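Local coordinates for protein hydrazine synthase subunit beta (Candidatus Kuenenia stuttgartiensis, PDB 5C2V) that serves in the complex that condenses nitric oxide with ammonium to hydrazine, and may modulate passage of the hydroxylamine intermediate between two active sites, at residues 153-158 / 195-200; 170-175 / 202-207; 232-237 / 288-293. One frame throughout, in Å; residues are numbered along the deposited sequence.

In the fold
Contacts 1 and 2 join the same two successive blades of a beta-propeller, their centres only about 6 Å apart. In the first blade, strands 155-160 and 168-174 are neighbours, bonded through Leu156 O to Ile173 N (2.9 Å) and Ala158 O to Asp171 N (2.9 Å); in the next, 190-197 and 203-211 are neighbours, through backbone bonding of Val196 with Ala205. Contact 3 lies farther out, its centre about 21 Å from the centre of the chain against 12 Å for the other two, and 13 Å from the centre of contact 2; Ile204 O to Ile233 N, at 2.9 Å, couples them. None of the touching residues belongs to the calcium site or to the trimethyl glycine pocket of His187, Glu188, Arg243 and Arg302.

Contact 1: 153-158 / 195-200; sequences GKTLVA and VVYTPD
Both methyls of Val157 meet Tyr197, and CG2 also meets Val195, because the first torsion of Val157 (chi1 -67°) sets CG1 beside the backbone N, opposite the carbonyl carbon, and CG2 between the two. CG1 is thereby brought to the hydroxyl end of Tyr197, 3.3 Å from Tyr197 OH, while CG2 lies 3.5 Å from Tyr197 CE2. The valine thus straddles the CE2 flank of the tyrosine from carbon to oxygen, approaching the ring obliquely. Its CG2 has a second neighbour in Val195 CG2, 3.7 Å away; that methyl reaches across since it stands anti to the backbone N of Val195. Val195 and Tyr197, two residues apart on one strand, therefore share Val157 between them. Thr155 adds a looser margin: its OG1 comes no nearer than 4.1 Å to Tyr197 OH, the two side chains running about at right angles, and its hydrogen bond goes to Ser150 OG instead. No hydrogen bond joins the two segments, whose strands approach to 8.2 Å between axes with their N-to-C directions 152° apart, roughly antiparallel; the segments meet through side chains. A polar tie nevertheless passes close by, from the backbone N of Tyr197 to Glu148 OE1 on the strand next to 155-160. Thr235 also packs on Tyr197, from its own blade. Alternate residues such as Leu156 and Val196 turn their side chains away to the other faces of their sheets. Two sheets meeting face to face through branched and aromatic side chains, with the first strand of one blade laid against the second strand of the blade before it, typify the hydrophobic seam of a beta-propeller.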
loop_
_atom_site.group_PDB
_atom_site.type_symbol
_atom_site.label_atom_id
_atom_site.label_comp_id
_atom_site.label_asym_id
_atom_site.label_seq_id
_atom_site.Cartn_x
_atom_site.Cartn_y
_atom_site.Cartn_z
ATOM N N GLY B 153 41.923 -36.941 10.257
ATOM C CA GLY B 153 42.082 -37.959 11.281
ATOM C C GLY B 153 42.820 -37.528 12.532
ATOM O O GLY B 153 43.266 -38.370 13.310
ATOM N N LYS B 154 42.982 -36.223 12.720
ATOM C CA LYS B 154 43.613 -35.708 13.931
ATOM C C LYS B 154 42.609 -35.261 14.994
ATOM O O LYS B 154 43.001 -34.864 16.092
ATOM C CB LYS B 154 44.548 -34.552 13.580
ATOM C CG LYS B 154 45.380 -34.817 12.339
ATOM C CD LYS B 154 46.264 -33.638 11.990
ATOM C CE LYS B 154 47.027 -33.905 10.704
ATOM N NZ LYS B 154 47.774 -32.707 10.240
ATOM N N THR B 155 41.320 -35.333 14.677
ATOM C CA THR B 155 40.285 -34.897 15.613
ATOM C C THR B 155 39.078 -35.833 15.629
ATOM O O THR B 155 38.712 -36.417 14.608
ATOM C CB THR B 155 39.801 -33.466 15.298
ATOM O OG1 THR B 155 39.690 -33.296 13.880
ATOM C CG2 THR B 155 40.778 -32.437 15.848
ATOM N N LEU B 156 38.467 -35.959 16.801
ATOM C CA LEU B 156 37.353 -36.876 17.012
ATOM C C LEU B 156 36.204 -36.163 17.720
ATOM O O LEU B 156 36.344 -35.747 18.864
ATOM C CB LEU B 156 37.831 -38.084 17.831
ATOM C CG LEU B 156 36.946 -39.294 18.158
ATOM C CD1 LEU B 156 36.064 -39.045 19.379
ATOM C CD2 LEU B 156 36.112 -39.722 16.964
ATOM N N VAL B 157 35.061 -36.036 17.054
ATOM C CA VAL B 157 33.913 -35.381 17.673
ATOM C C VAL B 157 32.966 -36.412 18.273
ATOM O O VAL B 157 32.776 -37.492 17.716
ATOM C CB VAL B 157 33.141 -34.494 16.672
ATOM C CG1 VAL B 157 33.989 -33.307 16.252
ATOM C CG2 VAL B 157 32.698 -35.301 15.463
ATOM N N ALA B 158 32.385 -36.082 19.420
ATOM C CA ALA B 158 31.433 -36.981 20.063
ATOM C C ALA B 158 30.189 -36.237 20.524
ATOM O O ALA B 158 30.276 -35.301 21.317
ATOM C CB ALA B 158 32.085 -37.691 21.237
ATOM N N VAL B 195 26.204 -37.632 14.333
ATOM C CA VAL B 195 27.076 -36.526 13.944
ATOM C C VAL B 195 27.892 -36.887 12.698
ATOM O O VAL B 195 28.475 -37.969 12.627
ATOM C CB VAL B 195 28.026 -36.122 15.093
ATOM C CG1 VAL B 195 28.663 -37.352 15.732
ATOM C CG2 VAL B 195 29.082 -35.137 14.606
ATOM N N VAL B 196 27.931 -35.990 11.715
ATOM C CA VAL B 196 28.751 -36.231 10.524
ATOM C C VAL B 196 29.674 -35.058 10.207
ATOM O O VAL B 196 29.417 -33.927 10.609
ATOM C CB VAL B 196 27.886 -36.524 9.278
ATOM C CG1 VAL B 196 27.118 -37.824 9.451
ATOM C CG2 VAL B 196 26.946 -35.366 8.991
ATOM N N TYR B 197 30.750 -35.348 9.481
ATOM C CA TYR B 197 31.715 -34.334 9.065
ATOM C C TYR B 197 31.571 -34.014 7.582
ATOM O O TYR B 197 31.236 -34.885 6.781
ATOM C CB TYR B 197 33.147 -34.798 9.347
ATOM C CG TYR B 197 33.830 -34.110 10.509
ATOM C CD1 TYR B 197 34.344 -32.826 10.379
ATOM C CD2 TYR B 197 33.987 -34.755 11.728
ATOM C CE1 TYR B 197 34.978 -32.200 11.437
ATOM C CE2 TYR B 197 34.620 -34.138 12.788
ATOM C CZ TYR B 197 35.112 -32.860 12.639
ATOM O OH TYR B 197 35.742 -32.243 13.695
ATOM N N THR B 198 31.826 -32.761 7.222
ATOM C CA THR B 198 31.890 -32.376 5.819
ATOM C C THR B 198 33.237 -32.812 5.245
ATOM O O THR B 198 34.233 -32.841 5.966
ATOM C CB THR B 198 31.701 -30.857 5.633
ATOM O OG1 THR B 198 32.662 -30.150 6.428
ATOM C CG2 THR B 198 30.300 -30.441 6.050
ATOM N N PRO B 199 33.266 -33.169 3.950
ATOM C CA PRO B 199 34.476 -33.662 3.278
ATOM C C PRO B 199 35.702 -32.761 3.449
ATOM O O PRO B 199 36.826 -33.264 3.440
ATOM C CB PRO B 199 34.053 -33.718 1.810
ATOM C CG PRO B 199 32.593 -33.981 1.868
ATOM C CD PRO B 199 32.090 -33.222 3.062
ATOM N N ASP B 200 35.493 -31.456 3.597
ATOM C CA ASP B 200 36.600 -30.533 3.819
ATOM C C ASP B 200 36.913 -30.386 5.308
ATOM O O ASP B 200 37.934 -29.810 5.684
ATOM C CB ASP B 200 36.292 -29.167 3.202
ATOM C CG ASP B 200 35.016 -28.556 3.743
ATOM O OD1 ASP B 200 34.227 -29.285 4.379
ATOM O OD2 ASP B 200 34.798 -27.346 3.525
#

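Contact 2: 170-175 / 202-207; sequences VDFIDI and KYIAVT
Phe172 and Ile204 make the closer part of this contact, the ring reaching in from one sheet and the isoleucine from the other, in opposite directions. Phe172 CZ, the far end of the ring, comes 4.1 Å from Ile204 CD1. Although the phenylalanine leaves its strand at a slant to the partner, its CG sits beside the backbone N (chi1 -67°) and the length of the ring carries CZ across. On the other side, the outer part of Ile204 is extended (chi2 176°), which carries CD1 forward to where it meets both Phe172 and Val170. The distance from Ile204 CD1 to the second of these, at Val170 CG1, is 4.3 Å. Tyr197 and Ile233 pack around Ile204, and Val157 lies against Phe172, so the methyl and the ring sit in a largely apolar layer. This is the interface between consecutive propeller blades: 168-174 is the third strand of one four-stranded antiparallel sheet and 203-211 the second of the next. The backbones stand well apart, at 11.2 Å between axes, and no hydrogen bond bridges them. Toward the Val206 end the fit is slacker in side chains although the chains are nearer, with Val170 CG2 and Val206 CG2 at 4.5 Å and the CA atoms of Val170 and Val206 at 9.3 Å. In the other direction the strands splay, and the CA of Asp174 lies 15.6 Å from the CA of Lys202. Asp174, Ile175 and Lys202 are partly exposed there; Lys202 NZ makes a weak hydrogen bond to Asn665 of the alpha subunit.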
loop_
_atom_site.group_PDB
_atom_site.type_symbol
_atom_site.label_atom_id
_atom_site.label_comp_id
_atom_site.label_asym_id
_atom_site.label_seq_id
_atom_site.Cartn_x
_atom_site.Cartn_y
_atom_site.Cartn_z
ATOM N N VAL B 170 28.686 -31.266 22.440
ATOM C CA VAL B 170 29.560 -32.050 21.585
ATOM C C VAL B 170 31.002 -31.851 22.037
ATOM O O VAL B 170 31.453 -30.716 22.226
ATOM C CB VAL B 170 29.421 -31.652 20.101
ATOM C CG1 VAL B 170 30.420 -32.415 19.246
ATOM C CG2 VAL B 170 28.000 -31.893 19.614
ATOM N N ASP B 171 31.713 -32.958 22.224
ATOM C CA ASP B 171 33.105 -32.915 22.650
ATOM C C ASP B 171 34.063 -33.029 21.472
ATOM O O ASP B 171 33.844 -33.816 20.549
ATOM C CB ASP B 171 33.396 -34.031 23.655
ATOM C CG ASP B 171 33.083 -33.628 25.080
ATOM O OD1 ASP B 171 33.021 -32.411 25.355
ATOM O OD2 ASP B 171 32.909 -34.526 25.929
ATOM N N PHE B 172 35.126 -32.232 21.521
ATOM C CA PHE B 172 36.193 -32.296 20.533
ATOM C C PHE B 172 37.432 -32.939 21.151
ATOM O O PHE B 172 37.936 -32.484 22.177
ATOM C CB PHE B 172 36.521 -30.900 19.997
ATOM C CG PHE B 172 35.414 -30.287 19.184
ATOM C CD1 PHE B 172 34.392 -29.581 19.798
ATOM C CD2 PHE B 172 35.400 -30.413 17.804
ATOM C CE1 PHE B 172 33.374 -29.017 19.050
ATOM C CE2 PHE B 172 34.385 -29.850 17.052
ATOM C CZ PHE B 172 33.371 -29.151 17.676
ATOM N N ILE B 173 37.909 -34.008 20.521
ATOM C CA ILE B 173 39.037 -34.770 21.037
ATOM C C ILE B 173 40.233 -34.666 20.101
ATOM O O ILE B 173 40.082 -34.738 18.881
ATOM C CB ILE B 173 38.684 -36.265 21.216
ATOM C CG1 ILE B 173 37.283 -36.433 21.806
ATOM C CG2 ILE B 173 39.725 -36.965 22.080
ATOM C CD1 ILE B 173 37.136 -35.880 23.190
ATOM N N ASP B 174 41.422 -34.509 20.671
ATOM C CA ASP B 174 42.643 -34.553 19.880
ATOM C C ASP B 174 43.162 -35.984 19.898
ATOM O O ASP B 174 43.570 -36.490 20.941
ATOM C CB ASP B 174 43.692 -33.582 20.426
ATOM C CG ASP B 174 44.884 -33.434 19.502
ATOM O OD1 ASP B 174 44.868 -32.520 18.650
ATOM O OD2 ASP B 174 45.838 -34.231 19.625
ATOM N N ILE B 175 43.137 -36.630 18.735
ATOM C CA ILE B 175 43.424 -38.058 18.633
ATOM C C ILE B 175 44.834 -38.412 19.097
ATOM O O ILE B 175 45.021 -39.367 19.854
ATOM C CB ILE B 175 43.214 -38.560 17.189
ATOM C CG1 ILE B 175 41.719 -38.595 16.867
ATOM C CG2 ILE B 175 43.835 -39.936 16.995
ATOM C CD1 ILE B 175 41.371 -39.313 15.584
ATOM N N LYS B 202 35.378 -28.661 7.632
ATOM C CA LYS B 202 35.143 -27.344 8.222
ATOM C C LYS B 202 33.827 -27.258 8.995
ATOM O O LYS B 202 33.574 -26.271 9.685
ATOM C CB LYS B 202 35.170 -26.267 7.137
ATOM C CG LYS B 202 36.534 -26.058 6.503
ATOM C CD LYS B 202 36.429 -25.204 5.252
ATOM C CE LYS B 202 35.720 -23.889 5.534
ATOM N NZ LYS B 202 35.492 -23.112 4.287
ATOM N N TYR B 203 32.993 -28.287 8.882
ATOM C CA TYR B 203 31.685 -28.278 9.532
ATOM C C TYR B 203 31.278 -29.663 10.023
ATOM O O TYR B 203 31.746 -30.678 9.506
ATOM C CB TYR B 203 30.605 -27.751 8.580
ATOM C CG TYR B 203 30.958 -26.475 7.850
ATOM C CD1 TYR B 203 30.726 -25.233 8.430
ATOM C CD2 TYR B 203 31.506 -26.509 6.575
ATOM C CE1 TYR B 203 31.041 -24.065 7.762
ATOM C CE2 TYR B 203 31.824 -25.346 5.900
ATOM C CZ TYR B 203 31.589 -24.126 6.499
ATOM O OH TYR B 203 31.904 -22.963 5.832
ATOM N N ILE B 204 30.400 -29.699 11.022
ATOM C CA ILE B 204 29.755 -30.945 11.419
ATOM C C ILE B 204 28.244 -30.767 11.502
ATOM O O ILE B 204 27.753 -29.716 11.918
ATOM C CB ILE B 204 30.269 -31.472 12.776
ATOM C CG1 ILE B 204 30.222 -30.375 13.839
ATOM C CG2 ILE B 204 31.680 -32.018 12.640
ATOM C CD1 ILE B 204 30.620 -30.848 15.220
ATOM N N ALA B 205 27.509 -31.795 11.094
ATOM C CA ALA B 205 26.055 -31.779 11.190
ATOM C C ALA B 205 25.593 -32.702 12.312
ATOM O O ALA B 205 26.119 -33.807 12.476
ATOM C CB ALA B 205 25.424 -32.184 9.868
ATOM N N VAL B 206 24.622 -32.230 13.090
ATOM C CA VAL B 206 24.063 -33.004 14.195
ATOM C C VAL B 206 22.536 -32.940 14.200
ATOM O O VAL B 206 21.957 -31.863 14.322
ATOM C CB VAL B 206 24.588 -32.503 15.559
ATOM C CG1 VAL B 206 23.858 -33.197 16.700
ATOM C CG2 VAL B 206 26.093 -32.716 15.670
ATOM N N THR B 207 21.888 -34.094 14.074
ATOM C CA THR B 207 20.429 -34.157 14.118
ATOM C C THR B 207 19.920 -34.248 15.551
ATOM O O THR B 207 20.444 -35.020 16.354
ATOM C CB THR B 207 19.884 -35.358 13.324
ATOM O OG1 THR B 207 20.693 -36.513 13.583
ATOM C CG2 THR B 207 19.893 -35.063 11.836
#

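Contact 3: 232-237 / 288-293; sequences IIETKA and GLVRSS
Gly288 O, in the helix end that presses Val290 against Ile232 and Glu234, is gripped twice by a single residue: Ser292 OG lies 2.7 Å from Gly288 O, and Ser292 N makes the longer backbone bond. The two donors reach the oxygen from opposite faces of its carbonyl plane, the hydroxyl tilted 22° from it. One residue on, Ser293 OG bonds Leu289 O at 2.7 Å, this time in the carbonyl plane, so two successive serines fold back onto the last turn of helix 283-291. The contact itself is made by Val290, which projects its methyls onto strand 226-234. CG1, anti to the backbone N (chi1 177°), meets Glu234 OE2 at 3.5 Å; CG2 lies 4.3 Å from Ile232 CB. Glu234 comes from the opposite direction, extended beyond CG, its aliphatic part flanked by Tyr203. The outer part of Ile232 leads away from the segment, and the isoleucine also packs on Val286 and Leu287 earlier in the helix. The other carboxylate oxygen, Glu234 OE1, accepts from the backbone N of Lys240, while Lys240 NZ bonds Val290 O and Ser293 O. Lys240 therefore serves both sides, its main chain holding the glutamate and its amine the end of the helix. Arg291 NE is engaged with Tyr203 OH and remains 6.3 Å from Glu234 OE2, too far for a salt bridge. For this buried carboxylate, a methyl beside one oxygen would tend to disfavour the charge, while the backbone N-H of Lys240 and, more weakly, the arginine may offset this.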
loop_
_atom_site.group_PDB
_atom_site.type_symbol
_atom_site.label_atom_id
_atom_site.label_comp_id
_atom_site.label_asym_id
_atom_site.label_seq_id
_atom_site.Cartn_x
_atom_site.Cartn_y
_atom_site.Cartn_z
ATOM N N ILE B 232 24.413 -27.172 12.342
ATOM C CA ILE B 232 25.713 -27.114 11.692
ATOM C C ILE B 232 26.704 -26.342 12.555
ATOM O O ILE B 232 26.487 -25.169 12.865
ATOM C CB ILE B 232 25.625 -26.450 10.306
ATOM C CG1 ILE B 232 24.498 -27.077 9.482
ATOM C CG2 ILE B 232 26.956 -26.553 9.578
ATOM C CD1 ILE B 232 24.683 -28.554 9.221
ATOM N N ILE B 233 27.787 -27.004 12.945
ATOM C CA ILE B 233 28.814 -26.375 13.767
ATOM C C ILE B 233 30.105 -26.186 12.976
ATOM O O ILE B 233 30.611 -27.128 12.365
ATOM C CB ILE B 233 29.109 -27.204 15.034
ATOM C CG1 ILE B 233 27.883 -27.239 15.950
ATOM C CG2 ILE B 233 30.315 -26.645 15.778
ATOM C CD1 ILE B 233 28.109 -27.998 17.241
ATOM N N GLU B 234 30.629 -24.965 12.991
ATOM C CA GLU B 234 31.875 -24.657 12.302
ATOM C C GLU B 234 33.060 -25.113 13.149
ATOM O O GLU B 234 33.230 -24.676 14.289
ATOM C CB GLU B 234 31.962 -23.161 11.997
ATOM C CG GLU B 234 30.925 -22.690 10.989
ATOM C CD GLU B 234 30.943 -21.189 10.782
ATOM O OE1 GLU B 234 31.352 -20.463 11.713
ATOM O OE2 GLU B 234 30.539 -20.735 9.691
ATOM N N THR B 235 33.881 -25.990 12.580
ATOM C CA THR B 235 34.937 -26.663 13.329
ATOM C C THR B 235 36.111 -25.758 13.691
ATOM O O THR B 235 36.979 -26.146 14.474
ATOM C CB THR B 235 35.477 -27.871 12.547
ATOM O OG1 THR B 235 36.186 -27.414 11.389
ATOM C CG2 THR B 235 34.334 -28.774 12.116
ATOM N N LYS B 236 36.139 -24.554 13.125
ATOM C CA LYS B 236 37.188 -23.592 13.447
ATOM C C LYS B 236 37.014 -23.099 14.882
ATOM O O LYS B 236 35.921 -23.190 15.440
ATOM C CB LYS B 236 37.164 -22.410 12.472
ATOM C CG LYS B 236 35.908 -21.541 12.536
ATOM C CD LYS B 236 35.984 -20.396 11.531
ATOM C CE LYS B 236 34.748 -19.509 11.581
ATOM N NZ LYS B 236 34.831 -18.386 10.601
ATOM N N ALA B 237 38.085 -22.586 15.478
ATOM C CA ALA B 237 38.015 -22.067 16.841
ATOM C C ALA B 237 37.087 -20.856 16.924
ATOM O O ALA B 237 37.242 -19.889 16.176
ATOM C CB ALA B 237 39.403 -21.704 17.341
ATOM N N GLY B 288 25.904 -21.929 2.837
ATOM C CA GLY B 288 25.798 -20.572 2.333
ATOM C C GLY B 288 25.024 -19.703 3.304
ATOM O O GLY B 288 25.381 -18.549 3.542
ATOM N N LEU B 289 23.962 -20.267 3.873
ATOM C CA LEU B 289 23.161 -19.564 4.868
ATOM C C LEU B 289 23.955 -19.339 6.151
ATOM O O LEU B 289 23.832 -18.295 6.790
ATOM C CB LEU B 289 21.877 -20.340 5.173
ATOM C CG LEU B 289 20.949 -19.722 6.220
ATOM C CD1 LEU B 289 20.544 -18.312 5.816
ATOM C CD2 LEU B 289 19.724 -20.596 6.440
ATOM N N VAL B 290 24.772 -20.320 6.520
ATOM C CA VAL B 290 25.578 -20.223 7.734
ATOM C C VAL B 290 26.647 -19.137 7.612
ATOM O O VAL B 290 26.835 -18.338 8.530
ATOM C CB VAL B 290 26.256 -21.568 8.072
ATOM C CG1 VAL B 290 27.150 -21.422 9.297
ATOM C CG2 VAL B 290 25.210 -22.645 8.304
ATOM N N ARG B 291 27.336 -19.107 6.475
ATOM C CA ARG B 291 28.414 -18.145 6.257
ATOM C C ARG B 291 27.907 -16.708 6.166
ATOM O O ARG B 291 28.584 -15.775 6.598
ATOM C CB ARG B 291 29.191 -18.490 4.983
ATOM C CG ARG B 291 29.836 -19.867 4.979
ATOM C CD ARG B 291 30.669 -20.069 3.722
ATOM N NE ARG B 291 30.889 -21.478 3.411
ATOM C CZ ARG B 291 30.211 -22.153 2.488
ATOM N NH1 ARG B 291 29.268 -21.548 1.779
ATOM N NH2 ARG B 291 30.479 -23.434 2.271
ATOM N N SER B 292 26.715 -16.534 5.603
ATOM C CA SER B 292 26.189 -15.200 5.326
ATOM C C SER B 292 25.312 -14.648 6.449
ATOM O O SER B 292 24.767 -13.551 6.329
ATOM C CB SER B 292 25.394 -15.213 4.018
ATOM O OG SER B 292 24.294 -16.100 4.097
ATOM N N SER B 293 25.177 -15.402 7.534
ATOM C CA SER B 293 24.353 -14.963 8.656
ATOM C C SER B 293 25.158 -14.872 9.948
ATOM O O SER B 293 26.080 -15.655 10.173
ATOM C CB SER B 293 23.167 -15.909 8.851
ATOM O OG SER B 293 22.446 -16.084 7.644
#